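Local coordinates for sterol regulatory element-binding protein cleavage-activating protein (Schizosaccharomyces pombe, PDB 4YHC) that escorts Sre1 to processing when sterol and oxygen levels are low, represented here by its WD40 propeller domain, at residues A[237-241]-A[242-246]; A[290-294]-A[295-299]; A[335-339]-A[340-344]. The protein carries 9 engineered substitutions. One frame throughout, in Å; residues are numbered along the deposited sequence.

Contact 1: residues A[237-241]-A[242-246]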
# COMPACT_ATOMS: atom_id res chain seq x y z
N PHE A 237 9.88 9.45 -0.49
CA PHE A 237 10.98 8.80 -1.23
C PHE A 237 10.76 9.18 -2.71
O PHE A 237 9.65 9.01 -3.24
CB PHE A 237 11.00 7.29 -1.06
CG PHE A 237 11.37 6.82 0.31
CD1 PHE A 237 10.43 6.79 1.33
CD2 PHE A 237 12.64 6.39 0.59
CE1 PHE A 237 10.79 6.38 2.59
CE2 PHE A 237 12.98 6.00 1.81
CZ PHE A 237 12.06 5.95 2.81
N LEU A 238 11.77 9.74 -3.37
CA LEU A 238 11.75 10.12 -4.79
C LEU A 238 12.73 9.18 -5.53
O LEU A 238 13.89 9.23 -5.31
CB LEU A 238 12.21 11.56 -4.95
CG LEU A 238 12.01 12.32 -6.30
CD1 LEU A 238 13.32 12.64 -6.97
CD2 LEU A 238 11.14 11.67 -7.35
N ALA A 239 12.22 8.28 -6.35
CA ALA A 239 12.98 7.33 -7.08
C ALA A 239 13.33 7.93 -8.44
O ALA A 239 12.52 8.57 -9.06
CB ALA A 239 12.19 6.10 -7.33
N ARG A 240 14.57 7.74 -8.85
CA ARG A 240 15.07 8.30 -10.14
C ARG A 240 15.87 7.12 -10.71
O ARG A 240 15.46 5.93 -10.50
CB ARG A 240 15.87 9.61 -9.93
CG ARG A 240 16.87 9.61 -8.79
CD ARG A 240 17.54 11.00 -8.56
NE ARG A 240 18.35 10.94 -7.36
CZ ARG A 240 19.45 10.21 -7.18
NH1 ARG A 240 20.03 9.54 -8.18
NH2 ARG A 240 19.99 10.14 -5.96
N ASP A 241 16.92 7.37 -11.49
CA ASP A 241 17.54 6.26 -12.26
C ASP A 241 18.79 5.68 -11.66
O ASP A 241 19.17 4.60 -12.03
CB ASP A 241 17.75 6.70 -13.73
CG ASP A 241 16.52 6.31 -14.64
OD1 ASP A 241 15.78 5.33 -14.33
OD2 ASP A 241 16.29 6.99 -15.61
N SER A 242 19.49 6.40 -10.77
CA SER A 242 20.62 5.81 -10.02
C SER A 242 20.40 5.82 -8.52
O SER A 242 21.32 5.61 -7.71
CB SER A 242 21.97 6.49 -10.35
OG SER A 242 21.93 7.87 -10.01
N GLY A 243 19.15 6.00 -8.11
CA GLY A 243 18.82 5.89 -6.68
C GLY A 243 17.51 6.49 -6.23
O GLY A 243 16.62 6.78 -7.04
N VAL A 244 17.38 6.61 -4.90
CA VAL A 244 16.20 7.14 -4.30
C VAL A 244 16.60 8.16 -3.26
O VAL A 244 17.38 7.84 -2.38
CB VAL A 244 15.35 6.09 -3.59
CG1 VAL A 244 14.06 6.75 -3.09
CG2 VAL A 244 14.97 4.97 -4.54
N ASP A 245 16.03 9.37 -3.37
CA ASP A 245 16.23 10.42 -2.36
C ASP A 245 15.12 10.40 -1.30
O ASP A 245 13.90 10.35 -1.67
CB ASP A 245 16.26 11.75 -3.05
CG ASP A 245 17.40 11.82 -4.07
OD1 ASP A 245 18.49 11.27 -3.82
OD2 ASP A 245 17.20 12.40 -5.11
N MET A 246 15.56 10.40 -0.03
CA MET A 246 14.69 10.27 1.12
C MET A 246 14.63 11.68 1.74
O MET A 246 15.65 12.20 2.15
CB MET A 246 15.18 9.23 2.09
CG MET A 246 14.23 9.11 3.31
SD MET A 246 14.66 7.80 4.40
CE MET A 246 15.82 8.73 5.42
O HOH W 1 21.94 8.35 -5.85

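Contact 2: residues A[290-294]-A[295-299]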
# COMPACT_ATOMS: atom_id res chain seq x y z
N CYS A 290 10.97 -2.21 -2.77
CA CYS A 290 10.53 -3.12 -3.80
C CYS A 290 10.39 -2.31 -5.05
O CYS A 290 9.82 -1.24 -5.05
CB CYS A 290 9.16 -3.74 -3.47
SG CYS A 290 8.55 -4.86 -4.76
N PHE A 291 10.89 -2.85 -6.15
CA PHE A 291 10.76 -2.19 -7.48
C PHE A 291 10.98 -3.19 -8.64
O PHE A 291 11.40 -4.32 -8.41
CB PHE A 291 11.69 -0.97 -7.58
CG PHE A 291 13.13 -1.32 -7.51
CD1 PHE A 291 13.80 -1.38 -6.31
CD2 PHE A 291 13.82 -1.63 -8.68
CE1 PHE A 291 15.15 -1.69 -6.28
CE2 PHE A 291 15.14 -1.96 -8.66
CZ PHE A 291 15.82 -2.00 -7.46
N THR A 292 10.58 -2.77 -9.83
CA THR A 292 10.90 -3.46 -11.07
C THR A 292 12.04 -2.77 -11.74
O THR A 292 12.07 -1.56 -11.91
CB THR A 292 9.69 -3.50 -11.99
OG1 THR A 292 8.65 -4.18 -11.27
CG2 THR A 292 9.97 -4.30 -13.32
N HIS A 293 13.04 -3.56 -12.00
CA HIS A 293 14.29 -3.10 -12.55
C HIS A 293 13.98 -2.68 -14.00
O HIS A 293 13.38 -3.47 -14.79
CB HIS A 293 15.24 -4.29 -12.49
CG HIS A 293 16.67 -3.94 -12.65
ND1 HIS A 293 17.19 -3.37 -13.81
CD2 HIS A 293 17.69 -4.04 -11.79
CE1 HIS A 293 18.49 -3.19 -13.65
NE2 HIS A 293 18.82 -3.60 -12.43
N ALA A 294 14.28 -1.45 -14.33
CA ALA A 294 14.03 -0.92 -15.66
C ALA A 294 14.84 -1.58 -16.79
O ALA A 294 14.44 -1.49 -17.93
CB ALA A 294 14.28 0.59 -15.68
N VAL A 295 15.91 -2.27 -16.50
CA VAL A 295 16.72 -2.92 -17.50
C VAL A 295 16.25 -4.34 -17.69
O VAL A 295 15.84 -4.69 -18.78
CB VAL A 295 18.23 -2.93 -17.18
CG1 VAL A 295 19.04 -3.64 -18.32
CG2 VAL A 295 18.73 -1.51 -16.94
N THR A 296 16.26 -5.13 -16.64
CA THR A 296 15.90 -6.58 -16.76
C THR A 296 14.41 -6.89 -16.59
O THR A 296 14.00 -8.02 -16.77
CB THR A 296 16.64 -7.36 -15.68
OG1 THR A 296 16.28 -6.85 -14.40
CG2 THR A 296 18.18 -7.18 -15.85
N GLU A 297 13.62 -5.88 -16.24
CA GLU A 297 12.24 -6.07 -15.89
C GLU A 297 12.01 -7.14 -14.83
O GLU A 297 10.92 -7.65 -14.75
CB GLU A 297 11.42 -6.36 -17.15
CG GLU A 297 11.44 -5.18 -18.11
CD GLU A 297 10.23 -4.26 -18.00
OE1 GLU A 297 10.15 -3.29 -18.80
OE2 GLU A 297 9.37 -4.50 -17.12
N LYS A 298 12.99 -7.42 -13.99
CA LYS A 298 12.83 -8.33 -12.85
C LYS A 298 12.33 -7.55 -11.62
O LYS A 298 12.68 -6.41 -11.42
CB LYS A 298 14.14 -9.01 -12.47
CG LYS A 298 14.72 -9.91 -13.55
CD LYS A 298 13.97 -11.21 -13.66
CE LYS A 298 14.72 -12.23 -14.52
NZ LYS A 298 14.26 -12.06 -15.92
N VAL A 299 11.58 -8.21 -10.75
CA VAL A 299 11.21 -7.58 -9.44
C VAL A 299 12.33 -7.83 -8.43
O VAL A 299 12.79 -8.92 -8.21
CB VAL A 299 9.83 -8.06 -8.97
CG1 VAL A 299 9.41 -7.45 -7.57
CG2 VAL A 299 8.79 -7.75 -10.05
O HOH W 2 11.73 -1.06 -18.04

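Contact 3: residues A[335-339]-A[340-344]. Engineered in segment 335-339: Ser336 (natural residue Cys).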
# COMPACT_ATOMS: atom_id res chain seq x y z
N ALA A 335 22.45 -0.28 19.22
CA ALA A 335 23.31 0.60 18.44
C ALA A 335 22.52 1.42 17.41
O ALA A 335 21.80 0.87 16.65
CB ALA A 335 24.35 -0.24 17.75
N SER A 336 22.66 2.72 17.44
CA SER A 336 22.19 3.62 16.39
C SER A 336 23.09 3.60 15.16
O SER A 336 24.26 3.86 15.27
CB SER A 336 22.24 5.00 16.98
OG SER A 336 21.52 5.87 16.19
N LEU A 337 22.57 3.26 13.99
CA LEU A 337 23.41 3.18 12.76
C LEU A 337 23.31 4.40 11.90
O LEU A 337 22.24 5.00 11.79
CB LEU A 337 22.95 2.06 11.92
CG LEU A 337 23.02 0.68 12.51
CD1 LEU A 337 22.31 -0.31 11.58
CD2 LEU A 337 24.46 0.26 12.77
N THR A 338 24.43 4.78 11.27
CA THR A 338 24.40 5.77 10.20
C THR A 338 23.89 5.16 8.92
O THR A 338 23.92 3.93 8.75
CB THR A 338 25.81 6.34 9.90
OG1 THR A 338 26.62 5.27 9.41
CG2 THR A 338 26.41 6.92 11.17
N PHE A 339 23.47 6.02 8.02
CA PHE A 339 22.95 5.58 6.74
C PHE A 339 24.03 4.85 6.00
O PHE A 339 23.79 3.76 5.47
CB PHE A 339 22.35 6.74 5.92
CG PHE A 339 21.06 7.29 6.50
CD1 PHE A 339 19.99 6.46 6.76
CD2 PHE A 339 20.94 8.63 6.79
CE1 PHE A 339 18.84 6.94 7.35
CE2 PHE A 339 19.78 9.11 7.34
CZ PHE A 339 18.74 8.27 7.65
N ASP A 340 25.26 5.35 6.05
CA ASP A 340 26.35 4.69 5.27
C ASP A 340 26.79 3.33 5.75
O ASP A 340 27.30 2.56 4.93
CB ASP A 340 27.56 5.60 5.09
CG ASP A 340 27.19 6.95 4.54
OD1 ASP A 340 26.14 7.09 3.86
OD2 ASP A 340 27.95 7.90 4.79
N GLU A 341 26.59 2.99 7.03
CA GLU A 341 26.92 1.65 7.51
C GLU A 341 25.78 0.63 7.52
O GLU A 341 25.85 -0.39 8.22
CB GLU A 341 27.54 1.72 8.89
CG GLU A 341 26.66 2.16 10.03
CD GLU A 341 27.45 2.90 11.09
OE1 GLU A 341 28.68 3.02 10.95
OE2 GLU A 341 26.86 3.38 12.07
N LEU A 342 24.72 0.92 6.77
CA LEU A 342 23.63 -0.05 6.59
C LEU A 342 24.07 -1.19 5.69
O LEU A 342 24.67 -0.95 4.68
CB LEU A 342 22.45 0.66 5.92
CG LEU A 342 21.65 1.47 6.95
CD1 LEU A 342 20.72 2.44 6.24
CD2 LEU A 342 20.93 0.50 7.88
N GLN A 343 23.72 -2.42 6.06
CA GLN A 343 23.97 -3.56 5.16
C GLN A 343 22.78 -3.80 4.20
O GLN A 343 21.66 -3.78 4.62
CB GLN A 343 24.23 -4.81 5.99
CG GLN A 343 24.89 -4.50 7.32
CD GLN A 343 25.94 -5.51 7.72
OE1 GLN A 343 27.12 -5.31 7.45
NE2 GLN A 343 25.52 -6.59 8.35
N GLU A 344 23.06 -4.07 2.95
CA GLU A 344 22.11 -4.15 1.88
C GLU A 344 22.07 -5.58 1.37
O GLU A 344 23.10 -6.16 1.08
CB GLU A 344 22.52 -3.24 0.76
CG GLU A 344 22.18 -3.73 -0.64
CD GLU A 344 22.90 -2.94 -1.72
OE1 GLU A 344 23.55 -3.53 -2.63
OE2 GLU A 344 22.81 -1.70 -1.66

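Contact 1: residues A[237-241]-A[242-246]
Leu238 and Asp245 form the antiparallel hydrogen-bonded pair of a beta hairpin, joined by Leu238 N to Asp245 O (2.8 Å) and Asp245 N to Leu238 O. The strands 237-239 and 243-246 run 157° apart, and Phe237 with Met246 and Ala239 with Val244 are the flanking non-hydrogen-bonded pairs. Strands 235-239 and 243-248 are the two inner strands of a four-stranded blade of the WD40 propeller, connected by a tight turn through Asp241 and Ser242. Arg240 N closes that turn on Gly243 O at 2.9 Å. At the backbone angles of Gly243 a beta-carbon would press on the carbonyl O of Ser242.

Arg240 rises over the turn, a face of its guanidinium above the Gly243 backbone, and grips Asp245 side-on. NE meets OD2 of Asp245 at 2.9 Å and NH2 meets OD1 at 2.8 Å, one nitrogen to each oxygen. Both oxygens lie near the guanidinium plane, although NE approaches OD2 from above the carboxylate. Two further bonds, from Ser257 and the Asn216 backbone, hold the buried carboxylate, while Glu222 takes a salt bridge from Arg240 NH1 and a bond from Ser242 OG.

The other face of the hairpin is apolar. Val244 CG1 reaches the edge of the Phe237 ring and touches Phe237 CB. Met246 extends alongside, CG anti to the backbone N (chi1 -180°), which lays CG over a ring face of Phe237, while Met246 SD sits obliquely, 3.6 Å from Phe237 CZ.

Contact 2: residues A[290-294]-A[295-299]
His293 and Lys298 are joined by the straightest backbone bond of this turn, His293 N to Lys298 O at 2.9 Å and 178° at the hydrogen. It closes the loop by which strand 281-292 leads into strand 299-304 of the propeller domain. Beyond it, Thr292 and Val299 form an antiparallel non-hydrogen-bonded pair. On the loop side, Glu297 N makes a weak bond to His293 O; Glu297 takes a positive phi of 52°, turning the chain back toward the strand.

Two side chains accept from backbone N-H groups within the loop: His293 ND1 from Val295 N, and Thr296 OG1, weakly, from Lys298 N. His293 CG stands anti to its own backbone nitrogen (chi1 -163°), which brings the imidazole alongside Val295, both side chains pointing the same way. Val295 N lies 3.2 Å from His293 ND1, meeting the ring at its edge and almost in its plane. ND1 acting as acceptor is consistent with a ring proton on NE2. An alanine here would take away that acceptor and is likely to leave Val295 N without its mate and the Val295 side chain without the ring beside it.

Van der Waals contacts fill in around these bonds. Val295 CB rests 3.5 Å from His293 CE1, and Thr296 OG1 lies 3.4 Å from His293 CB, approaching the ring obliquely. Thr292 CG2 touches Glu297 O, and Cys290 SG meets Val299 CG1 at 3.9 Å.

A water bridges the turn, donating to Ala294 O (2.7 Å) and to Glu297 OE1.

Among its neighbours, Phe291 turns away from the loop to meet the Tyr302 ring on strand 299-304, whereas Cys290 and Val299 pack on strand 354-357, His293 on Pro261 and Ala294 on Pro262.

Contact 3: residues A[335-339]-A[340-344]
Thr338 and Glu341 enclose a single tight turn through Phe339 and Asp340, a turn of the WD40 propeller domain where the chain leaves strand 335-337 and doubles back on itself before entering strand 344-349. The two residues are joined by reciprocal bonds between side chain and backbone: Thr338 N gives a straight bond to Glu341 OE2 (2.9 Å, 173°), and Glu341 N answers with a weak one to Thr338 OG1 at 3.3 Å. A second weak bond joins Glu341 N to Thr338 O, and Leu342 N donates to Phe339 O.

Glu341 can reach back over the turn because its CG sits between the backbone N and the carbonyl carbon (chi1 68°) and the chain bends again at chi2. Glu341 CD comes to 3.0 Å from Thr338 OG1, the two side chains crossing at about a right angle, and Thr338 N meets OE2 from above the carboxylate plane. The bond fixes the carboxylate against the backbone of this surface turn, while Leu337 CD2 covers its aliphatic part, touching Glu341 CG at 4.0 Å.

Apolar contacts fill the other side. Leu342 lies side by side with Phe339, whose ring stacks on His256 in the neighbouring blade strand 253-259. Leu342 also packs on Ile313 of strand 311-317. Its two methyls part company, CD1 lying at the edge of the Phe339 ring and CD2 meeting Leu337 CD1 at 4.0 Å.

Contact 1 is the buried one, the inner hairpin of a four-stranded propeller blade, whereas contacts 2 and 3 are surface turns that reach the same mixed sheet. Polar groups are satisfied differently in each: a two-pronged salt bridge enclosed by further polar partners in contact 1, an imidazole nitrogen and a bridging water in contact 2, and a carboxylate bonded to a backbone N-H in contact 3. Contacts 1 and 3, with centres about 18 Å apart, touch through Met246 CE and Phe339 CZ at 3.7 Å, so the 335-344 turn leans on the blade of contact 1. Contact 2 stays apart from both, its nearest atoms about 5 Å from contact 1 and about 9 Å from contact 3.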